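Local coordinates for hydroxyindole o-methyltransferase (Homo sapiens, PDB 4A6D) that methylates N-acetylserotonin to melatonin with S-adenosyl-L-methionine as methyl donor, the last step of melatonin synthesis, and works as a homodimer, at the interface of chains A and B. Numbering follows the deposited sequence. Chains: chain A/B, Hydroxyindole o-methyltransferase.

Contact 1: the interface of chains A and B. Residues chain A 65-66, 68, 75, 82, 84; chain B 290-291, 297.
A:Asp65 and B:Arg291 form a salt bridge across the dimer interface. The guanidinium NE of B:Arg291 lies 3.1 Å from carboxylate OD1 of A:Asp65, and this is also a hydrogen bond, bent to 154° at the hydrogen. OD1 lies at the edge of the guanidinium, in its plane. The carboxylate is turned 78° against that plane, and NE meets OD1 from above the carboxylate plane. The phenol OH of A:Tyr84 donates to the same OD1 of A:Asp65 at 2.6 Å, from the opposite face. Two donors from two chains thus hold one oxygen and probably limit the turning of the carboxylate. The other oxygen, A:Asp65 OD2, reaches B:Arg290 O through a water, which sits 2.9 Å from OD2. An alanine in place of A:Asp65 would probably leave the B:Arg291 guanidinium without its countercharge and the A:Tyr84 hydroxyl without its acceptor.

A weak hydrogen bond runs from the amide NE2 of B:Gln297 to the backbone O of A:Asp65, at 3.1 Å.

Apolar contacts lie beside the polar ones. The B:Arg291 chain bends at chi3 (-66°), which turns NE toward A:Asp65 OD1. Its CD packs against CG1 of A:Val75 and CG1 of A:Val68, both 3.9 Å from B:Arg291 CD. CB of B:Gln297 lies 3.6 Å from A:Ile66 CG1, the side chains running in opposite directions.

The patch joins helix 57-69 and strands 73-78 and 81-86 of one subunit to B:Arg291 and helix 294-305 of the other. It helps hold the homodimer together.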
ATOM      1  N   ASP A  65      17.421  -2.945   5.179  1.00 73.56           N
ATOM      2  CA  ASP A  65      16.970  -3.718   6.337  1.00 72.39           C
ATOM      3  C   ASP A  65      15.527  -4.158   6.208  1.00 73.81           C
ATOM      4  O   ASP A  65      15.227  -5.317   6.505  1.00 75.29           O
ATOM      5  CB  ASP A  65      17.249  -2.994   7.656  1.00 74.21           C
ATOM      6  CG  ASP A  65      18.720  -2.937   8.045  1.00 82.70           C
ATOM      7  OD1 ASP A  65      19.513  -3.751   7.504  1.00 83.71           O
ATOM      8  OD2 ASP A  65      19.074  -2.098   8.919  1.00 81.34           O
ATOM      9  N   ILE A  66      14.645  -3.282   5.694  1.00 67.03           N
ATOM     10  CA  ILE A  66      13.251  -3.668   5.454  1.00 64.68           C
ATOM     11  C   ILE A  66      13.216  -4.781   4.373  1.00 70.23           C
ATOM     12  O   ILE A  66      12.523  -5.775   4.571  1.00 69.58           O
ATOM     13  CB  ILE A  66      12.346  -2.455   5.137  1.00 65.55           C
ATOM     14  CG1 ILE A  66      12.249  -1.544   6.372  1.00 65.08           C
ATOM     15  CG2 ILE A  66      10.948  -2.892   4.668  1.00 64.17           C
ATOM     16  CD1 ILE A  66      11.991  -0.128   6.137  1.00 65.00           C
ATOM     17  N   VAL A  68      15.459  -7.058   3.703  1.00 76.38           N
ATOM     18  CA  VAL A  68      15.925  -8.290   4.344  1.00 77.06           C
ATOM     19  C   VAL A  68      14.755  -8.950   5.108  1.00 83.15           C
ATOM     20  O   VAL A  68      14.484 -10.127   4.874  1.00 86.52           O
ATOM     21  CB  VAL A  68      17.165  -8.074   5.241  1.00 80.44           C
ATOM     22  CG1 VAL A  68      17.582  -9.375   5.913  1.00 81.33           C
ATOM     23  CG2 VAL A  68      18.326  -7.491   4.443  1.00 81.39           C
ATOM     24  N   VAL A  75      21.097 -11.014   4.281  1.00 98.23           N
ATOM     25  CA  VAL A  75      22.186 -10.289   4.924  1.00 99.96           C
ATOM     26  C   VAL A  75      23.160 -11.299   5.516  1.00110.04           C
ATOM     27  O   VAL A  75      22.784 -12.449   5.753  1.00110.70           O
ATOM     28  CB  VAL A  75      21.697  -9.197   5.926  1.00100.74           C
ATOM     29  CG1 VAL A  75      21.116  -9.801   7.200  1.00 99.62           C
ATOM     30  CG2 VAL A  75      22.801  -8.198   6.254  1.00101.80           C
ATOM     31  N   ALA A  82      27.454  -5.346   8.064  1.00108.78           N
ATOM     32  CA  ALA A  82      26.426  -6.134   7.370  1.00105.20           C
ATOM     33  C   ALA A  82      26.705  -6.017   5.890  1.00106.04           C
ATOM     34  O   ALA A  82      27.060  -4.935   5.417  1.00104.19           O
ATOM     35  CB  ALA A  82      25.037  -5.574   7.658  1.00101.95           C
ATOM     36  N   TYR A  84      24.889  -7.160   2.159  1.00 95.75           N
ATOM     37  CA  TYR A  84      23.641  -7.529   1.505  1.00 90.96           C
ATOM     38  C   TYR A  84      23.870  -8.190   0.186  1.00 96.93           C
ATOM     39  O   TYR A  84      24.811  -7.845  -0.524  1.00 99.74           O
ATOM     40  CB  TYR A  84      22.754  -6.290   1.338  1.00 87.71           C
ATOM     41  CG  TYR A  84      22.495  -5.580   2.648  1.00 86.03           C
ATOM     42  CD1 TYR A  84      23.374  -4.605   3.124  1.00 87.56           C
ATOM     43  CD2 TYR A  84      21.415  -5.932   3.451  1.00 85.19           C
ATOM     44  CE1 TYR A  84      23.187  -4.005   4.371  1.00 86.24           C
ATOM     45  CE2 TYR A  84      21.210  -5.327   4.693  1.00 85.83           C
ATOM     46  CZ  TYR A  84      22.101  -4.368   5.148  1.00 86.00           C
ATOM     47  OH  TYR A  84      21.852  -3.734   6.329  1.00 81.31           O
TER
ATOM     48  N   ARG B 290      18.829  -3.528  14.456  1.00 74.76           N
ATOM     49  CA  ARG B 290      17.997  -2.604  13.673  1.00 74.07           C
ATOM     50  C   ARG B 290      17.243  -3.321  12.544  1.00 77.73           C
ATOM     51  O   ARG B 290      16.584  -2.682  11.724  1.00 77.16           O
ATOM     52  CB  ARG B 290      18.778  -1.349  13.188  1.00 75.77           C
ATOM     53  CG  ARG B 290      19.471  -0.587  14.323  1.00 82.86           C
ATOM     54  CD  ARG B 290      19.947   0.792  13.915  1.00 92.55           C
ATOM     55  NE  ARG B 290      21.057   0.734  12.967  1.00101.65           N
ATOM     56  CZ  ARG B 290      22.340   0.680  13.310  1.00121.95           C
ATOM     57  NH1 ARG B 290      22.691   0.676  14.593  1.00110.26           N
ATOM     58  NH2 ARG B 290      23.280   0.623  12.378  1.00112.08           N
ATOM     59  N   ARG B 291      17.280  -4.658  12.559  1.00 74.16           N
ATOM     60  CA  ARG B 291      16.647  -5.484  11.546  1.00 73.48           C
ATOM     61  C   ARG B 291      15.274  -6.074  11.903  1.00 74.35           C
ATOM     62  O   ARG B 291      14.834  -7.034  11.303  1.00 74.59           O
ATOM     63  CB  ARG B 291      17.628  -6.520  10.992  1.00 76.01           C
ATOM     64  CG  ARG B 291      17.605  -6.521   9.451  1.00 95.06           C
ATOM     65  CD  ARG B 291      18.857  -7.120   8.846  1.00108.84           C
ATOM     66  NE  ARG B 291      20.045  -6.303   9.118  1.00109.86           N
ATOM     67  CZ  ARG B 291      20.961  -6.580  10.041  1.00108.42           C
ATOM     68  NH1 ARG B 291      20.835  -7.654  10.810  1.00 92.48           N
ATOM     69  NH2 ARG B 291      22.012  -5.793  10.194  1.00 90.86           N
ATOM     70  N   GLN B 297      10.545  -1.140  11.862  1.00 65.12           N
ATOM     71  CA  GLN B 297      11.402  -0.699  10.759  1.00 64.92           C
ATOM     72  C   GLN B 297      10.570   0.187   9.795  1.00 66.54           C
ATOM     73  O   GLN B 297      11.063   1.237   9.355  1.00 65.98           O
ATOM     74  CB  GLN B 297      11.946  -1.903   9.981  1.00 66.57           C
ATOM     75  CG  GLN B 297      13.008  -2.719  10.696  1.00 59.66           C
ATOM     76  CD  GLN B 297      13.272  -3.945   9.857  1.00 75.43           C
ATOM     77  OE1 GLN B 297      12.497  -4.898   9.837  1.00 67.32           O
ATOM     78  NE2 GLN B 297      14.308  -3.914   9.063  1.00 71.41           N
TER
HETATM   79  O   HOH W   1      17.091  -0.412  10.234  1.00 75.92           O

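Contact 2: the interface of chains A and B. Residues chain A 26, 109, 113-114, 117, 302; chain B 16, 19-20, 114.
B:Phe19 pushes its ring into chain A between A:Tyr114, A:Trp117 and A:Phe26. CB of B:Phe19 lies 3.6 Å from A:Tyr114 CD2. CG also rests against A:Tyr114 CD2. From there the ring has two flanks. On one, CD1 lies near A:Tyr114 CA, and CE1 of B:Phe19 reaches A:Trp117 CG at 3.7 Å. The indole's five-membered ring and the phenyl ring meet edge to face, with planes 87° apart. On the other flank, CD2 and CE2 pack against CZ and CE2 of A:Phe26. CD2 comes to the edge of that ring, in its plane. At the tip, CZ of B:Phe19 lies 3.9 Å from the CB of A:Ser113.

Next to it, B:Met20 covers a face of A:Trp117. CG of B:Met20 stands over the centre of the six-membered ring of A:Trp117, 3.7 Å from the centroid, in a CH-pi contact. SD of B:Met20 lies 3.5 Å from A:Trp117 CZ2. Within chain A, the indole NE1 donates to A:Asn302 OD1, close to straight. This second-shell bond probably fixes the turn of the indole.

The two copies of Tyr114 stack face to face, planes 3° apart, pointing in opposite directions. Each has CG anti to its backbone N, chi1 -176°, which carries its ring across to the other chain. Each Tyr114 phenol OH donates to the other chain's Tyr114 backbone O at 2.7 Å, in the carbonyl plane and on a lone pair. The paired bonds are likely to hold the rings in register.

In the fold, helix 7-31 of chain B packs on helix 103-117 of chain A. The Tyr114 pair lies where the two copies of helix 103-117 meet, at the two-fold axis. Helix 294-305, which carries the substrate-binding residue A:Asn302, borders the edge of the indole.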
ATOM      1  N   PHE A  26       8.833  -0.606  -4.561  1.00 69.48           N
ATOM      2  CA  PHE A  26       8.831   0.344  -5.677  1.00 69.46           C
ATOM      3  C   PHE A  26      10.073   1.229  -5.658  1.00 77.27           C
ATOM      4  O   PHE A  26      10.700   1.406  -6.703  1.00 79.29           O
ATOM      5  CB  PHE A  26       7.549   1.218  -5.670  1.00 69.48           C
ATOM      6  CG  PHE A  26       6.197   0.517  -5.768  1.00 68.11           C
ATOM      7  CD1 PHE A  26       6.092  -0.772  -6.293  1.00 68.33           C
ATOM      8  CD2 PHE A  26       5.033   1.152  -5.341  1.00 67.96           C
ATOM      9  CE1 PHE A  26       4.849  -1.419  -6.376  1.00 67.29           C
ATOM     10  CE2 PHE A  26       3.791   0.515  -5.440  1.00 68.36           C
ATOM     11  CZ  PHE A  26       3.704  -0.765  -5.961  1.00 65.26           C
ATOM     12  N   MET A 109       3.420   0.876 -11.304  1.00 70.58           N
ATOM     13  CA  MET A 109       2.443   0.772 -10.199  1.00 70.05           C
ATOM     14  C   MET A 109       2.749   1.882  -9.147  1.00 73.09           C
ATOM     15  O   MET A 109       1.842   2.567  -8.659  1.00 70.84           O
ATOM     16  CB  MET A 109       2.520  -0.606  -9.504  1.00 71.73           C
ATOM     17  CG  MET A 109       1.949  -1.754 -10.303  1.00 75.90           C
ATOM     18  SD  MET A 109       1.729  -3.199  -9.232  1.00 81.47           S
ATOM     19  CE  MET A 109       1.783  -4.412 -10.336  1.00 78.57           C
ATOM     20  N   SER A 113      -0.484   4.064 -10.671  1.00 67.64           N
ATOM     21  CA  SER A 113      -1.559   3.374  -9.939  1.00 65.87           C
ATOM     22  C   SER A 113      -1.656   3.806  -8.484  1.00 70.87           C
ATOM     23  O   SER A 113      -2.760   4.037  -7.994  1.00 70.92           O
ATOM     24  CB  SER A 113      -1.374   1.858 -10.008  1.00 66.06           C
ATOM     25  OG  SER A 113      -0.971   1.461 -11.307  1.00 79.84           O
ATOM     26  N   TYR A 114      -0.502   3.895  -7.792  1.00 68.34           N
ATOM     27  CA  TYR A 114      -0.405   4.291  -6.379  1.00 67.92           C
ATOM     28  C   TYR A 114      -1.042   5.651  -6.169  1.00 74.93           C
ATOM     29  O   TYR A 114      -1.853   5.809  -5.257  1.00 75.37           O
ATOM     30  CB  TYR A 114       1.059   4.256  -5.901  1.00 68.14           C
ATOM     31  CG  TYR A 114       1.225   4.553  -4.433  1.00 69.75           C
ATOM     32  CD1 TYR A 114       1.331   5.872  -3.972  1.00 70.75           C
ATOM     33  CD2 TYR A 114       1.313   3.526  -3.500  1.00 70.48           C
ATOM     34  CE1 TYR A 114       1.484   6.152  -2.617  1.00 71.05           C
ATOM     35  CE2 TYR A 114       1.488   3.798  -2.140  1.00 70.45           C
ATOM     36  CZ  TYR A 114       1.553   5.113  -1.701  1.00 72.67           C
ATOM     37  OH  TYR A 114       1.738   5.390  -0.364  1.00 69.29           O
ATOM     38  N   TRP A 117      -4.886   5.447  -6.723  1.00 72.00           N
ATOM     39  CA  TRP A 117      -5.480   4.754  -5.581  1.00 71.89           C
ATOM     40  C   TRP A 117      -5.717   5.598  -4.315  1.00 77.74           C
ATOM     41  O   TRP A 117      -6.544   5.224  -3.485  1.00 78.39           O
ATOM     42  CB  TRP A 117      -4.788   3.417  -5.318  1.00 69.57           C
ATOM     43  CG  TRP A 117      -5.327   2.297  -6.163  1.00 69.68           C
ATOM     44  CD1 TRP A 117      -5.134   2.101  -7.503  1.00 72.17           C
ATOM     45  CD2 TRP A 117      -6.194   1.243  -5.723  1.00 68.77           C
ATOM     46  NE1 TRP A 117      -5.740   0.931  -7.898  1.00 70.20           N
ATOM     47  CE2 TRP A 117      -6.432   0.406  -6.836  1.00 70.94           C
ATOM     48  CE3 TRP A 117      -6.788   0.915  -4.482  1.00 70.35           C
ATOM     49  CZ2 TRP A 117      -7.230  -0.739  -6.752  1.00 69.66           C
ATOM     50  CZ3 TRP A 117      -7.578  -0.219  -4.401  1.00 71.37           C
ATOM     51  CH2 TRP A 117      -7.796  -1.032  -5.533  1.00 71.25           C
ATOM     52  N   ASN A 302      -8.999  -1.750  -9.543  1.00 62.54           N
ATOM     53  CA  ASN A 302      -8.005  -0.955 -10.254  1.00 63.11           C
ATOM     54  C   ASN A 302      -8.541  -0.479 -11.641  1.00 70.60           C
ATOM     55  O   ASN A 302      -8.110   0.561 -12.134  1.00 72.56           O
ATOM     56  CB  ASN A 302      -6.705  -1.735 -10.447  1.00 61.71           C
ATOM     57  CG  ASN A 302      -5.653  -0.886 -11.137  1.00 79.40           C
ATOM     58  OD1 ASN A 302      -5.292   0.205 -10.677  1.00 66.37           O
ATOM     59  ND2 ASN A 302      -5.258  -1.273 -12.329  1.00 69.68           N
TER
ATOM     60  N   ALA B  16       3.509  -6.017  -4.021  1.00 62.61           N
ATOM     61  CA  ALA B  16       3.170  -4.998  -5.002  1.00 60.66           C
ATOM     62  C   ALA B  16       1.732  -4.498  -4.845  1.00 63.38           C
ATOM     63  O   ALA B  16       1.476  -3.330  -5.038  1.00 61.48           O
ATOM     64  CB  ALA B  16       3.407  -5.533  -6.402  1.00 61.17           C
ATOM     65  N   PHE B  19      -0.549  -1.724  -1.410  1.00 59.90           N
ATOM     66  CA  PHE B  19      -1.117  -0.391  -1.432  1.00 59.07           C
ATOM     67  C   PHE B  19      -2.637  -0.395  -1.731  1.00 64.73           C
ATOM     68  O   PHE B  19      -3.363   0.410  -1.144  1.00 66.99           O
ATOM     69  CB  PHE B  19      -0.316   0.511  -2.364  1.00 61.03           C
ATOM     70  CG  PHE B  19      -0.604   0.339  -3.836  1.00 62.33           C
ATOM     71  CD1 PHE B  19      -1.626   1.056  -4.449  1.00 63.46           C
ATOM     72  CD2 PHE B  19       0.174  -0.507  -4.619  1.00 62.71           C
ATOM     73  CE1 PHE B  19      -1.899   0.884  -5.801  1.00 65.54           C
ATOM     74  CE2 PHE B  19      -0.096  -0.666  -5.970  1.00 65.93           C
ATOM     75  CZ  PHE B  19      -1.127   0.032  -6.557  1.00 64.69           C
ATOM     76  N   MET B  20      -3.110  -1.338  -2.584  1.00 59.05           N
ATOM     77  CA  MET B  20      -4.525  -1.501  -2.942  1.00 59.30           C
ATOM     78  C   MET B  20      -5.362  -1.978  -1.752  1.00 65.46           C
ATOM     79  O   MET B  20      -6.469  -1.478  -1.525  1.00 65.65           O
ATOM     80  CB  MET B  20      -4.673  -2.475  -4.107  1.00 61.04           C
ATOM     81  CG  MET B  20      -3.929  -2.021  -5.336  1.00 64.64           C
ATOM     82  SD  MET B  20      -4.428  -2.843  -6.853  1.00 70.32           S
ATOM     83  CE  MET B  20      -3.181  -4.041  -6.968  1.00 65.58           C
ATOM     84  N   TYR B 114      -0.040   8.055   3.355  1.00 68.34           N
ATOM     85  CA  TYR B 114      -0.127   7.425   2.029  1.00 67.92           C
ATOM     86  C   TYR B 114       0.406   8.365   0.965  1.00 74.93           C
ATOM     87  O   TYR B 114       1.228   7.955   0.147  1.00 75.37           O
ATOM     88  CB  TYR B 114      -1.568   6.971   1.733  1.00 68.14           C
ATOM     89  CG  TYR B 114      -1.714   6.226   0.431  1.00 69.75           C
ATOM     90  CD1 TYR B 114      -1.911   6.912  -0.774  1.00 70.75           C
ATOM     91  CD2 TYR B 114      -1.692   4.836   0.395  1.00 70.48           C
ATOM     92  CE1 TYR B 114      -2.045   6.229  -1.979  1.00 71.05           C
ATOM     93  CE2 TYR B 114      -1.849   4.141  -0.807  1.00 70.45           C
ATOM     94  CZ  TYR B 114      -2.005   4.842  -1.995  1.00 72.67           C
ATOM     95  OH  TYR B 114      -2.172   4.166  -3.184  1.00 69.29           O
TER

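Contact 1 and contact 2 belong to one two-fold dimer interface, their centres about 24 Å apart. They share no residue. Both draw on helix 294-305, from chain B in contact 1 and from chain A in contact 2. Contact 2 includes the two-fold axis, while contact 1 lies farther out and recurs with the chains exchanged. The centre of contact 2 is about 15 Å from A:His255, the proposed catalytic base, and that of contact 1 about 35 Å; both refer to chain A's active site. Through A:Trp117 and substrate-binding A:Asn302, contact 2 may link dimerisation to that site. Contact 1 probably adds a salt bridge and side packing farther from the axis.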